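Local structure of beta-galacturonidase (Eisenbergiella tayi, 6NCW) at residues R11-S17 and G141-L147; A64-I68 and D104-G108; I272-H278 and G506-F512; K301-A305 and V548-R553. The protein is a family 2 glycoside hydrolase that acts as a beta-galacturonidase, probably removing terminal beta-linked uronic acid residues from glycans or conjugates. All coordinates share one frame; numbering follows the deposited sequence.

Contact 1: residues R11-S17 and G141-L147; sequences RKTAELS and GVVLEEL
Arg11 reaches over from the start of its segment to Glu145, and NH1 donates to OE1 at 2.9 Å in a salt bridge. The oxygen lies near the guanidinium plane. The arginine nitrogen, however, comes from above the carboxylate plane, and the two planes stand 84° apart. Arg11 CG lies anti to the backbone N (chi1 -174°), and a bend at chi3 turns the guanidinium to the glutamate. Leu147 CD2 packs over one guanidinium face and lies 3.8 Å from Arg11 CD. Thr13 lies alongside Glu145, with CG2 3.5 Å from Glu145 CG. At the other end Ser17 OG accepts from Val142 N at 2.9 Å and donates to the anti lone pair of Glu15 OE2. This hydroxyl links the main chain of one strand to a carboxylate of the other. Leu16 CB touches Val142 CG1 at 3.8 Å, and Leu16 CG meets Leu144 CB.

Between these ends the backbones pair antiparallel. Ala14 and Leu144 exchange two bonds, with Ala14 N to Leu144 O at 2.8 Å. Glu145 OE1 also pairs with Arg69, and Arg11 NE with Asp245, so both charged groups have second partners. Strand 142-147 bonds on its other side to strand 68-72. Within this chain strand 12-15 is an outermost strand of a four-stranded antiparallel sheet in the N-terminal beta-sandwich region of this family 2 hydrolase.

Contact 2: residues A64-I68 and D104-G108; sequences AKGNI and DIRPG
Ile105 lays its side chain against the 64-68 segment. Ile105 CB lies 3.9 Å from Gly66 O. Ile105 CG1 is closer, 3.5 Å from Gly66 O, and CG2 also borders this oxygen. CG1 sits between the backbone N and the carbonyl carbon (chi1 77°), and the chain then extends to CD1. Ile105 CD1 meets Ile68 CD1 at 3.8 Å and Ile68 CG2 at a similar distance. The two isoleucines cross at about a right angle. Ala64 CB touches the same methyl more loosely.

The backbone of Ile105 is paired with Gly66 in both directions. Ile105 N donates to Gly66 O at 2.9 Å, and Gly66 N donates to Ile105 O at 3.1 Å. Asp104 and Ile105 both face Gly66, a G1 beta bulge, with Asp104 in the left-handed conformation at its first position. Asp104 N turns instead to the side chain of Asn67, whose OD1 accepts at 2.6 Å in the plane of the amide carbonyl. Farther along, Ala64 N donates to Gly108 O at 3.2 Å, and Lys65 CB rests on Pro107.

Asn67 ND2 binds Gly148 O, so both ends of this amide are used. The contact lies at the surface, where the chain passes from strand 55-63 to strand 68-72 and from strand 98-105 to strand 109-117. Ala64 and Ile68 also pack on Leu144 of strand 142-147.

Contact 3: residues I272-H278 and G506-F512; sequences IKGFCRH and GVYIWQF
Gly506 opens the second segment beside Ile272, its CA 3.3 Å from Ile272 O. Val507 N donates to that same oxygen, and Val507 O accepts from Gly274 N. The strands run parallel here, their axes 23° apart.

Tyr508 lays one ring face against Ile272. CG2 of the isoleucine sits 3.9 Å from the ring centroid, a CH-pi contact offset toward the rim. The ring also fits against Gly274, with CD2 3.4 Å from Gly274 CA. Its hydroxyl bonds to Ser307 and Tyr371.

Ile509 turns to the other side of the sheet, alongside Phe275, and its CG2 lies 3.9 Å from Phe275 CE1. Ile509 O accepts from Cys276 N at 2.8 Å. Trp510 CG is anti to the backbone N (chi1 -180°), and the indole bends back so that CE3 meets Cys276 CB at 3.6 Å. CH2 meets His278 NE2, with the His278 ring and the six-membered ring nearly perpendicular, rim to rim. NE1 bonds to Asn530, a galacturonate-binding residue, and the nearest atoms of a bound glycerol and the Trp510 side chain are about 3 Å apart.

A cis peptide joins Trp510 to Gln511. Gln511 OE1 approaches the edge of the His278 ring, and a water links it to His278 N. Phe512 N then closes the pairing on Cys276 O at 2.7 Å.

Strands 268-276 and 504-509 are the first and last of the TIM barrel, so this pairing closes it. Strands 307-309 and 461-466 flank the pair, and helices 544-553 and 290-302 pack outside.

Contact 4: residues K301-A305 and V548-R553; sequences KDLGA and VKDSYR
Asp302 faces two basic side chains from helix 544-553, and each meets its carboxylate differently. Lys549 is fully extended from CG and crosses the aspartate, bringing NZ to OD1 at 3.3 Å. NZ lies on the syn side of OD1, 27° out of the carboxylate plane. Its bond to OD2 is weak. Arg553 bends at chi2 and chi3 and brings NH2 to Asp302 OD2 at 3.0 Å, a salt bridge. Its guanidinium stands almost perpendicular to the carboxylate, with the planes 84° apart. Asp302 O sits over one face of that guanidinium, toward its rim, 2.9 Å from Arg553 NH2, too poorly angled for a hydrogen bond. Asp302 CG is anti to its own N (chi1 -175°), which swings the carboxylate toward both cations.

Tyr552 points its CB at the other segment, 3.2 Å from Leu303 O. The ring passes by Ala305, whose CB is 4.0 Å from Tyr552 CD2. The Leu303 and Val548 side chains cross at a slant, with Leu303 CD2 4.0 Å from Val548 CG1. Leu303 O also receives a CA-H contact from Lys549 CA at 3.4 Å, nearly straight. Gly304, with positive phi, ends the first helix in a Schellman motif and lets the chain pass close to Tyr552 CB.

Tyr545 OH is also hydrogen-bonded to Asp302 OD1, and two waters bridge the carboxylate and Lys549 NZ, weakly at NZ. Pro47 of the second subunit packs on Asp302. Two cations, a hydroxyl and waters share one carboxylate, which would probably keep Asp302 ionised and ties helix 290-302 to helix 544-553 by charge as well as packing.

Overall arrangement
From the N terminus, contact 1 joins strand 12-15 to strand 142-147 and closes a loop of about 120 residues. Contact 2 closes a 35-residue loop within it, pinning the turn after strand 55-63 to the end of strand 98-105. The two touch where Leu147 N meets Asn67 O, and both reach the same sheet. The chain then passes through an immunoglobulin-like beta-sandwich before entering the TIM barrel. Contacts 3 and 4 close loops of 227 and 242 residues there, which cross because 301-305 falls inside the first and 548-553 beyond its end. They touch through Tyr552 OH and Gly274 O. The centres of contacts 1 and 3 are about 35 Å apart.

Contact 1: residues R11-S17 and G141-L147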
loop_
_atom_site.group_PDB
_atom_site.type_symbol
_atom_site.label_atom_id
_atom_site.label_comp_id
_atom_site.label_asym_id
_atom_site.label_seq_id
_atom_site.Cartn_x
_atom_site.Cartn_y
_atom_site.Cartn_z
ATOM N N ARG A 11 -3.737 31.811 -42.266
ATOM C CA ARG A 11 -2.791 30.774 -42.653
ATOM C C ARG A 11 -3.458 29.401 -42.609
ATOM O O ARG A 11 -4.259 29.115 -41.714
ATOM C CB ARG A 11 -1.565 30.803 -41.739
ATOM C CG ARG A 11 -0.442 29.851 -42.149
ATOM C CD ARG A 11 0.695 29.877 -41.125
ATOM N NE ARG A 11 1.135 31.241 -40.855
ATOM C CZ ARG A 11 2.179 31.563 -40.098
ATOM N NH1 ARG A 11 2.905 30.614 -39.514
ATOM N NH2 ARG A 11 2.496 32.838 -39.920
ATOM N N LYS A 12 -3.142 28.564 -43.605
ATOM C CA LYS A 12 -3.638 27.190 -43.655
ATOM C C LYS A 12 -2.758 26.329 -42.761
ATOM O O LYS A 12 -1.554 26.188 -43.024
ATOM C CB LYS A 12 -3.630 26.627 -45.079
ATOM C CG LYS A 12 -3.806 27.638 -46.203
ATOM C CD LYS A 12 -3.782 26.953 -47.591
ATOM C CE LYS A 12 -3.635 27.974 -48.745
ATOM N NZ LYS A 12 -2.237 28.513 -48.918
ATOM N N THR A 13 -3.344 25.787 -41.693
ATOM C CA THR A 13 -2.629 24.961 -40.732
ATOM C C THR A 13 -3.461 23.728 -40.416
ATOM O O THR A 13 -4.687 23.738 -40.532
ATOM C CB THR A 13 -2.326 25.710 -39.408
ATOM O OG1 THR A 13 -3.527 25.827 -38.640
ATOM C CG2 THR A 13 -1.786 27.096 -39.670
ATOM N N ALA A 14 -2.781 22.668 -39.989
ATOM C CA ALA A 14 -3.455 21.439 -39.583
ATOM C C ALA A 14 -2.572 20.695 -38.589
ATOM O O ALA A 14 -1.359 20.593 -38.787
ATOM C CB ALA A 14 -3.762 20.551 -40.796
ATOM N N GLU A 15 -3.180 20.159 -37.535
ATOM C CA GLU A 15 -2.419 19.435 -36.519
ATOM C C GLU A 15 -2.083 18.037 -37.025
ATOM O O GLU A 15 -2.977 17.260 -37.374
ATOM C CB GLU A 15 -3.195 19.359 -35.192
ATOM C CG GLU A 15 -2.275 19.050 -34.004
ATOM C CD GLU A 15 -2.980 18.836 -32.653
ATOM O OE1 GLU A 15 -4.078 19.390 -32.425
ATOM O OE2 GLU A 15 -2.404 18.107 -31.798
ATOM N N LEU A 16 -0.793 17.711 -37.076
ATOM C CA LEU A 16 -0.372 16.345 -37.350
ATOM C C LEU A 16 -0.324 15.462 -36.103
ATOM O O LEU A 16 -0.259 14.225 -36.226
ATOM C CB LEU A 16 0.997 16.361 -38.020
ATOM C CG LEU A 16 0.952 17.008 -39.416
ATOM C CD1 LEU A 16 2.240 16.712 -40.143
ATOM C CD2 LEU A 16 -0.243 16.485 -40.191
ATOM N N SER A 17 -0.307 16.056 -34.914
ATOM C CA SER A 17 -0.368 15.294 -33.674
ATOM C C SER A 17 -1.833 15.043 -33.318
ATOM O O SER A 17 -2.726 15.235 -34.150
ATOM C CB SER A 17 0.364 16.028 -32.557
ATOM O OG SER A 17 -0.015 17.387 -32.532
ATOM N N GLY A 141 2.959 18.775 -29.405
ATOM C CA GLY A 141 2.250 18.646 -30.669
ATOM C C GLY A 141 3.094 18.943 -31.898
ATOM O O GLY A 141 4.250 19.368 -31.822
ATOM N N VAL A 142 2.480 18.698 -33.065
ATOM C CA VAL A 142 3.102 18.889 -34.375
ATOM C C VAL A 142 2.088 19.553 -35.298
ATOM O O VAL A 142 0.921 19.140 -35.349
ATOM C CB VAL A 142 3.589 17.563 -34.994
ATOM C CG1 VAL A 142 4.168 17.796 -36.379
ATOM C CG2 VAL A 142 4.620 16.883 -34.103
ATOM N N VAL A 143 2.526 20.580 -36.025
ATOM C CA VAL A 143 1.635 21.407 -36.836
ATOM C C VAL A 143 2.205 21.533 -38.242
ATOM O O VAL A 143 3.381 21.877 -38.408
ATOM C CB VAL A 143 1.430 22.809 -36.232
ATOM C CG1 VAL A 143 0.524 23.642 -37.146
ATOM C CG2 VAL A 143 0.803 22.708 -34.862
ATOM N N LEU A 144 1.369 21.263 -39.249
ATOM C CA LEU A 144 1.701 21.495 -40.654
ATOM C C LEU A 144 1.034 22.783 -41.122
ATOM O O LEU A 144 -0.178 22.943 -40.975
ATOM C CB LEU A 144 1.241 20.336 -41.539
ATOM C CG LEU A 144 1.300 20.620 -43.062
ATOM C CD1 LEU A 144 2.733 20.686 -43.573
ATOM C CD2 LEU A 144 0.482 19.589 -43.869
ATOM N N GLU A 145 1.827 23.692 -41.678
ATOM C CA GLU A 145 1.355 24.971 -42.181
ATOM C C GLU A 145 1.746 25.098 -43.646
ATOM O O GLU A 145 2.887 24.803 -44.018
ATOM C CB GLU A 145 1.947 26.134 -41.390
ATOM C CG GLU A 145 1.610 26.121 -39.910
ATOM C CD GLU A 145 2.338 27.216 -39.167
ATOM O OE1 GLU A 145 3.280 27.772 -39.763
ATOM O OE2 GLU A 145 1.984 27.521 -38.003
ATOM N N GLU A 146 0.799 25.529 -44.468
ATOM C CA GLU A 146 1.043 25.790 -45.878
ATOM C C GLU A 146 1.194 27.293 -46.050
ATOM O O GLU A 146 0.295 28.056 -45.684
ATOM C CB GLU A 146 -0.076 25.211 -46.746
ATOM C CG GLU A 146 0.160 23.722 -47.018
ATOM C CD GLU A 146 -0.902 23.042 -47.864
ATOM O OE1 GLU A 146 -0.926 23.258 -49.100
ATOM O OE2 GLU A 146 -1.696 22.261 -47.286
ATOM N N LEU A 147 2.349 27.715 -46.551
ATOM C CA LEU A 147 2.710 29.124 -46.609
ATOM C C LEU A 147 2.632 29.645 -48.041
ATOM O O LEU A 147 2.516 28.888 -49.014
ATOM C CB LEU A 147 4.120 29.337 -46.062
ATOM C CG LEU A 147 4.374 28.798 -44.649
ATOM C CD1 LEU A 147 5.831 28.966 -44.307
ATOM C CD2 LEU A 147 3.501 29.539 -43.653
HETATM O O HOH W 1 -1.364 29.809 -45.632
#

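Contact 2: residues A64-I68 and D104-G108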
loop_
_atom_site.group_PDB
_atom_site.type_symbol
_atom_site.label_atom_id
_atom_site.label_comp_id
_atom_site.label_asym_id
_atom_site.label_seq_id
_atom_site.Cartn_x
_atom_site.Cartn_y
_atom_site.Cartn_z
ATOM N N ALA A 64 0.274 18.090 -48.840
ATOM C CA ALA A 64 0.656 19.495 -48.878
ATOM C C ALA A 64 1.319 19.809 -50.208
ATOM O O ALA A 64 1.800 18.912 -50.907
ATOM C CB ALA A 64 1.606 19.850 -47.731
ATOM N N LYS A 65 1.384 21.110 -50.509
ATOM C CA LYS A 65 1.951 21.646 -51.742
ATOM C C LYS A 65 2.621 22.984 -51.451
ATOM O O LYS A 65 2.198 23.736 -50.566
ATOM C CB LYS A 65 0.870 21.858 -52.815
ATOM C CG LYS A 65 -0.202 22.886 -52.381
ATOM C CD LYS A 65 -0.904 23.572 -53.548
ATOM C CE LYS A 65 -2.271 22.954 -53.823
ATOM N NZ LYS A 65 -3.152 22.947 -52.614
ATOM N N GLY A 66 3.650 23.295 -52.227
ATOM C CA GLY A 66 4.221 24.623 -52.144
ATOM C C GLY A 66 5.160 24.771 -50.960
ATOM O O GLY A 66 5.832 23.831 -50.547
ATOM N N ASN A 67 5.215 25.986 -50.429
ATOM C CA ASN A 67 6.044 26.268 -49.266
ATOM C C ASN A 67 5.319 25.825 -47.997
ATOM O O ASN A 67 4.180 26.241 -47.746
ATOM C CB ASN A 67 6.366 27.760 -49.182
ATOM C CG ASN A 67 7.301 28.231 -50.277
ATOM O OD1 ASN A 67 8.024 27.443 -50.891
ATOM N ND2 ASN A 67 7.296 29.532 -50.518
ATOM N N ILE A 68 5.985 24.998 -47.189
ATOM C CA ILE A 68 5.392 24.474 -45.967
ATOM C C ILE A 68 6.297 24.749 -44.771
ATOM O O ILE A 68 7.512 24.935 -44.894
ATOM C CB ILE A 68 5.101 22.964 -46.053
ATOM C CG1 ILE A 68 6.403 22.166 -46.062
ATOM C CG2 ILE A 68 4.235 22.654 -47.271
ATOM C CD1 ILE A 68 6.210 20.659 -45.884
ATOM N N ASP A 104 8.661 25.065 -51.785
ATOM C CA ASP A 104 8.114 24.621 -53.065
ATOM C C ASP A 104 8.243 23.105 -53.252
ATOM O O ASP A 104 8.968 22.607 -54.115
ATOM C CB ASP A 104 8.789 25.402 -54.196
ATOM C CG ASP A 104 8.131 25.176 -55.542
ATOM O OD1 ASP A 104 8.779 24.560 -56.413
ATOM O OD2 ASP A 104 6.969 25.602 -55.719
ATOM N N ILE A 105 7.498 22.368 -52.401
ATOM C CA ILE A 105 7.469 20.909 -52.484
ATOM C C ILE A 105 6.403 20.511 -53.492
ATOM O O ILE A 105 5.413 21.223 -53.686
ATOM C CB ILE A 105 7.209 20.244 -51.108
ATOM C CG1 ILE A 105 5.730 20.331 -50.719
ATOM C CG2 ILE A 105 8.054 20.881 -50.012
ATOM C CD1 ILE A 105 5.411 19.601 -49.447
ATOM N N ARG A 106 6.597 19.350 -54.119
ATOM C CA ARG A 106 5.621 18.823 -55.061
ATOM C C ARG A 106 4.270 18.628 -54.370
ATOM O O ARG A 106 4.212 18.388 -53.161
ATOM C CB ARG A 106 6.107 17.493 -55.635
ATOM C CG ARG A 106 6.184 16.384 -54.597
ATOM C CD ARG A 106 5.498 15.102 -55.068
ATOM N NE ARG A 106 5.237 14.169 -53.967
ATOM C CZ ARG A 106 6.187 13.562 -53.254
ATOM N NH1 ARG A 106 7.473 13.799 -53.513
ATOM N NH2 ARG A 106 5.856 12.727 -52.277
ATOM N N PRO A 107 3.164 18.745 -55.104
ATOM C CA PRO A 107 1.855 18.484 -54.500
ATOM C C PRO A 107 1.671 16.996 -54.247
ATOM O O PRO A 107 2.390 16.155 -54.787
ATOM C CB PRO A 107 0.868 19.003 -55.552
ATOM C CG PRO A 107 1.603 18.826 -56.841
ATOM C CD PRO A 107 3.050 19.108 -56.530
ATOM N N GLY A 108 0.705 16.676 -53.387
ATOM C CA GLY A 108 0.390 15.285 -53.115
ATOM C C GLY A 108 0.754 14.792 -51.725
ATOM O O GLY A 108 0.830 15.575 -50.771
#

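Contact 3: residues I272-H278 and G506-F512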
loop_
_atom_site.group_PDB
_atom_site.type_symbol
_atom_site.label_atom_id
_atom_site.label_comp_id
_atom_site.label_asym_id
_atom_site.label_seq_id
_atom_site.Cartn_x
_atom_site.Cartn_y
_atom_site.Cartn_z
ATOM N N ILE A 272 4.645 35.456 -3.090
ATOM C CA ILE A 272 4.651 34.222 -3.871
ATOM C C ILE A 272 4.269 33.043 -2.976
ATOM O O ILE A 272 4.935 32.775 -1.970
ATOM C CB ILE A 272 6.022 33.999 -4.531
ATOM C CG1 ILE A 272 6.290 35.113 -5.533
ATOM C CG2 ILE A 272 6.079 32.660 -5.262
ATOM C CD1 ILE A 272 5.275 35.173 -6.645
ATOM N N LYS A 273 3.189 32.343 -3.346
ATOM C CA LYS A 273 2.703 31.123 -2.690
ATOM C C LYS A 273 2.731 30.021 -3.751
ATOM O O LYS A 273 1.743 29.783 -4.438
ATOM C CB LYS A 273 1.282 31.302 -2.121
ATOM C CG LYS A 273 1.094 32.505 -1.166
ATOM C CD LYS A 273 -0.289 32.490 -0.517
ATOM C CE LYS A 273 -1.376 32.943 -1.478
ATOM N NZ LYS A 273 -2.727 32.369 -1.167
ATOM N N GLY A 274 3.866 29.339 -3.908
ATOM C CA GLY A 274 4.131 28.587 -5.111
ATOM C C GLY A 274 4.387 27.101 -4.912
ATOM O O GLY A 274 4.584 26.597 -3.789
ATOM N N PHE A 275 4.405 26.407 -6.050
ATOM C CA PHE A 275 4.825 25.023 -6.165
ATOM C C PHE A 275 5.844 24.875 -7.277
ATOM O O PHE A 275 5.671 25.417 -8.379
ATOM C CB PHE A 275 3.643 24.088 -6.430
ATOM C CG PHE A 275 2.936 23.664 -5.182
ATOM C CD1 PHE A 275 3.442 22.629 -4.409
ATOM C CD2 PHE A 275 1.764 24.298 -4.778
ATOM C CE1 PHE A 275 2.794 22.243 -3.233
ATOM C CE2 PHE A 275 1.111 23.914 -3.621
ATOM C CZ PHE A 275 1.629 22.882 -2.841
ATOM N N CYS A 276 6.901 24.134 -6.992
ATOM C CA CYS A 276 7.687 23.568 -8.066
ATOM C C CYS A 276 6.870 22.447 -8.695
ATOM O O CYS A 276 6.302 21.621 -7.982
ATOM C CB CYS A 276 9.015 23.038 -7.532
ATOM S SG CYS A 276 10.099 24.322 -6.824
ATOM N N ARG A 277 6.777 22.430 -10.025
ATOM C CA ARG A 277 6.059 21.358 -10.702
ATOM C C ARG A 277 6.837 20.917 -11.931
ATOM O O ARG A 277 7.077 21.722 -12.844
ATOM C CB ARG A 277 4.636 21.787 -11.084
ATOM C CG ARG A 277 3.866 20.738 -11.905
ATOM C CD ARG A 277 2.529 21.303 -12.396
ATOM N NE ARG A 277 1.835 20.405 -13.317
ATOM C CZ ARG A 277 2.042 20.361 -14.634
ATOM N NH1 ARG A 277 2.945 21.158 -15.191
ATOM N NH2 ARG A 277 1.349 19.509 -15.389
ATOM N N HIS A 278 7.221 19.639 -11.940
ATOM C CA HIS A 278 7.747 18.955 -13.120
ATOM C C HIS A 278 6.622 18.577 -14.075
ATOM O O HIS A 278 5.504 18.260 -13.658
ATOM C CB HIS A 278 8.490 17.666 -12.711
ATOM C CG HIS A 278 9.950 17.865 -12.451
ATOM N ND1 HIS A 278 10.844 18.187 -13.451
ATOM C CD2 HIS A 278 10.668 17.821 -11.302
ATOM C CE1 HIS A 278 12.050 18.321 -12.931
ATOM N NE2 HIS A 278 11.973 18.086 -11.632
ATOM N N GLY A 506 8.457 35.258 -0.659
ATOM C CA GLY A 506 7.652 34.052 -0.661
ATOM C C GLY A 506 8.494 32.824 -0.974
ATOM O O GLY A 506 9.714 32.841 -0.827
ATOM N N VAL A 507 7.808 31.771 -1.434
ATOM C CA VAL A 507 8.355 30.415 -1.433
ATOM C C VAL A 507 7.726 29.601 -2.561
ATOM O O VAL A 507 6.543 29.769 -2.884
ATOM C CB VAL A 507 8.105 29.722 -0.064
ATOM C CG1 VAL A 507 6.611 29.713 0.266
ATOM C CG2 VAL A 507 8.614 28.277 -0.086
ATOM N N TYR A 508 8.525 28.702 -3.161
ATOM C CA TYR A 508 8.013 27.585 -3.952
ATOM C C TYR A 508 8.329 26.299 -3.212
ATOM O O TYR A 508 9.500 25.969 -2.993
ATOM C CB TYR A 508 8.600 27.516 -5.366
ATOM C CG TYR A 508 8.193 28.645 -6.256
ATOM C CD1 TYR A 508 9.031 29.746 -6.434
ATOM C CD2 TYR A 508 6.967 28.630 -6.922
ATOM C CE1 TYR A 508 8.658 30.811 -7.243
ATOM C CE2 TYR A 508 6.592 29.683 -7.744
ATOM C CZ TYR A 508 7.436 30.779 -7.890
ATOM O OH TYR A 508 7.074 31.835 -8.696
ATOM N N ILE A 509 7.277 25.581 -2.830
ATOM C CA ILE A 509 7.447 24.258 -2.249
ATOM C C ILE A 509 8.052 23.308 -3.275
ATOM O O ILE A 509 7.616 23.241 -4.435
ATOM C CB ILE A 509 6.097 23.741 -1.729
ATOM C CG1 ILE A 509 5.684 24.555 -0.489
ATOM C CG2 ILE A 509 6.206 22.269 -1.351
ATOM C CD1 ILE A 509 4.239 24.457 -0.126
ATOM N N TRP A 510 9.061 22.561 -2.847
ATOM C CA TRP A 510 9.537 21.410 -3.599
ATOM C C TRP A 510 8.864 20.189 -2.985
ATOM O O TRP A 510 9.200 19.809 -1.860
ATOM C CB TRP A 510 11.063 21.268 -3.544
ATOM C CG TRP A 510 11.461 20.067 -4.347
ATOM C CD1 TRP A 510 11.476 18.763 -3.928
ATOM C CD2 TRP A 510 11.787 20.043 -5.758
ATOM N NE1 TRP A 510 11.822 17.934 -4.977
ATOM C CE2 TRP A 510 12.015 18.694 -6.108
ATOM C CE3 TRP A 510 11.919 21.034 -6.745
ATOM C CZ2 TRP A 510 12.381 18.306 -7.406
ATOM C CZ3 TRP A 510 12.285 20.651 -8.035
ATOM C CH2 TRP A 510 12.507 19.289 -8.350
ATOM N N GLN A 511 7.914 19.565 -3.701
ATOM C CA GLN A 511 7.427 19.961 -5.007
ATOM C C GLN A 511 5.965 19.531 -5.077
ATOM O O GLN A 511 5.440 18.988 -4.129
ATOM C CB GLN A 511 8.255 19.334 -6.153
ATOM C CG GLN A 511 8.196 17.808 -6.208
ATOM C CD GLN A 511 8.855 17.222 -7.462
ATOM O OE1 GLN A 511 8.728 17.775 -8.584
ATOM N NE2 GLN A 511 9.574 16.102 -7.279
ATOM N N PHE A 512 5.302 19.777 -6.206
ATOM C CA PHE A 512 3.881 19.463 -6.309
ATOM C C PHE A 512 3.620 17.959 -6.193
ATOM O O PHE A 512 2.834 17.512 -5.347
ATOM C CB PHE A 512 3.322 20.001 -7.632
ATOM C CG PHE A 512 1.946 19.499 -7.940
ATOM C CD1 PHE A 512 1.709 18.737 -9.071
ATOM C CD2 PHE A 512 0.889 19.769 -7.081
ATOM C CE1 PHE A 512 0.427 18.269 -9.354
ATOM C CE2 PHE A 512 -0.382 19.292 -7.339
ATOM C CZ PHE A 512 -0.621 18.550 -8.482
HETATM O O HOH W 2 6.267 18.119 -9.439
#

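Contact 4: residues K301-A305 and V548-R553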
loop_
_atom_site.group_PDB
_atom_site.type_symbol
_atom_site.label_atom_id
_atom_site.label_comp_id
_atom_site.label_asym_id
_atom_site.label_seq_id
_atom_site.Cartn_x
_atom_site.Cartn_y
_atom_site.Cartn_z
ATOM N N LYS A 301 -4.575 25.116 -7.176
ATOM C CA LYS A 301 -5.460 26.184 -6.699
ATOM C C LYS A 301 -6.145 25.801 -5.385
ATOM O O LYS A 301 -6.307 26.646 -4.504
ATOM C CB LYS A 301 -6.503 26.540 -7.771
ATOM C CG LYS A 301 -5.942 27.395 -8.892
ATOM C CD LYS A 301 -6.761 27.317 -10.199
ATOM C CE LYS A 301 -8.267 27.503 -9.983
ATOM N NZ LYS A 301 -9.050 27.589 -11.285
ATOM N N ASP A 302 -6.561 24.537 -5.239
ATOM C CA ASP A 302 -7.164 24.084 -3.985
ATOM C C ASP A 302 -6.206 24.245 -2.813
ATOM O O ASP A 302 -6.633 24.527 -1.685
ATOM C CB ASP A 302 -7.617 22.620 -4.117
ATOM C CG ASP A 302 -8.377 22.111 -2.878
ATOM O OD1 ASP A 302 -7.909 21.147 -2.233
ATOM O OD2 ASP A 302 -9.432 22.691 -2.535
ATOM N N LEU A 303 -4.908 24.072 -3.057
ATOM C CA LEU A 303 -3.912 24.224 -2.009
ATOM C C LEU A 303 -3.696 25.679 -1.587
ATOM O O LEU A 303 -3.019 25.914 -0.579
ATOM C CB LEU A 303 -2.598 23.603 -2.472
ATOM C CG LEU A 303 -2.570 22.073 -2.360
ATOM C CD1 LEU A 303 -1.619 21.431 -3.356
ATOM C CD2 LEU A 303 -2.209 21.657 -0.926
ATOM N N GLY A 304 -4.257 26.649 -2.313
ATOM C CA GLY A 304 -4.059 28.049 -2.008
ATOM C C GLY A 304 -2.922 28.724 -2.741
ATOM O O GLY A 304 -2.664 29.909 -2.489
ATOM N N ALA A 305 -2.261 28.031 -3.664
ATOM C CA ALA A 305 -1.113 28.601 -4.351
ATOM C C ALA A 305 -1.543 29.665 -5.349
ATOM O O ALA A 305 -2.667 29.656 -5.872
ATOM C CB ALA A 305 -0.313 27.512 -5.073
ATOM N N VAL A 548 -0.140 22.379 4.001
ATOM C CA VAL A 548 0.138 23.400 2.990
ATOM C C VAL A 548 -1.112 24.225 2.717
ATOM O O VAL A 548 -1.056 25.456 2.622
ATOM C CB VAL A 548 0.674 22.751 1.700
ATOM C CG1 VAL A 548 0.763 23.787 0.603
ATOM C CG2 VAL A 548 2.068 22.121 1.933
ATOM N N LYS A 549 -2.255 23.558 2.585
ATOM C CA LYS A 549 -3.500 24.255 2.309
ATOM C C LYS A 549 -3.831 25.241 3.426
ATOM O O LYS A 549 -4.147 26.406 3.165
ATOM C CB LYS A 549 -4.611 23.226 2.116
ATOM C CG LYS A 549 -5.990 23.775 1.833
ATOM C CD LYS A 549 -6.904 22.597 1.495
ATOM C CE LYS A 549 -8.298 23.045 1.111
ATOM N NZ LYS A 549 -9.109 21.873 0.721
ATOM N N ASP A 550 -3.742 24.797 4.682
ATOM C CA ASP A 550 -3.976 25.706 5.802
ATOM C C ASP A 550 -3.071 26.925 5.724
ATOM O O ASP A 550 -3.519 28.052 5.962
ATOM C CB ASP A 550 -3.749 25.000 7.132
ATOM C CG ASP A 550 -4.844 24.003 7.462
ATOM O OD1 ASP A 550 -5.912 24.026 6.808
ATOM O OD2 ASP A 550 -4.617 23.175 8.374
ATOM N N SER A 551 -1.793 26.721 5.400
ATOM C CA SER A 551 -0.855 27.837 5.339
ATOM C C SER A 551 -1.174 28.776 4.179
ATOM O O SER A 551 -1.315 29.987 4.373
ATOM C CB SER A 551 0.576 27.324 5.223
ATOM O OG SER A 551 1.461 28.401 4.979
ATOM N N TYR A 552 -1.297 28.231 2.960
ATOM C CA TYR A 552 -1.448 29.092 1.789
ATOM C C TYR A 552 -2.817 29.772 1.750
ATOM O O TYR A 552 -2.939 30.886 1.235
ATOM C CB TYR A 552 -1.232 28.289 0.507
ATOM C CG TYR A 552 0.211 28.062 0.085
ATOM C CD1 TYR A 552 1.278 28.387 0.916
ATOM C CD2 TYR A 552 0.496 27.528 -1.162
ATOM C CE1 TYR A 552 2.600 28.183 0.511
ATOM C CE2 TYR A 552 1.806 27.311 -1.571
ATOM C CZ TYR A 552 2.854 27.642 -0.739
ATOM O OH TYR A 552 4.153 27.431 -1.172
ATOM N N ARG A 553 -3.861 29.106 2.243
ATOM C CA ARG A 553 -5.185 29.719 2.276
ATOM C C ARG A 553 -5.307 30.818 3.330
ATOM O O ARG A 553 -6.271 31.587 3.296
ATOM C CB ARG A 553 -6.239 28.646 2.529
ATOM C CG ARG A 553 -6.440 27.698 1.372
ATOM C CD ARG A 553 -7.813 27.933 0.849
ATOM N NE ARG A 553 -8.468 26.728 0.380
ATOM C CZ ARG A 553 -8.793 26.534 -0.891
ATOM N NH1 ARG A 553 -8.498 27.479 -1.787
ATOM N NH2 ARG A 553 -9.397 25.402 -1.262
HETATM O O HOH W 3 -11.715 21.848 -1.563
HETATM O O HOH W 4 -9.387 19.156 -0.951
#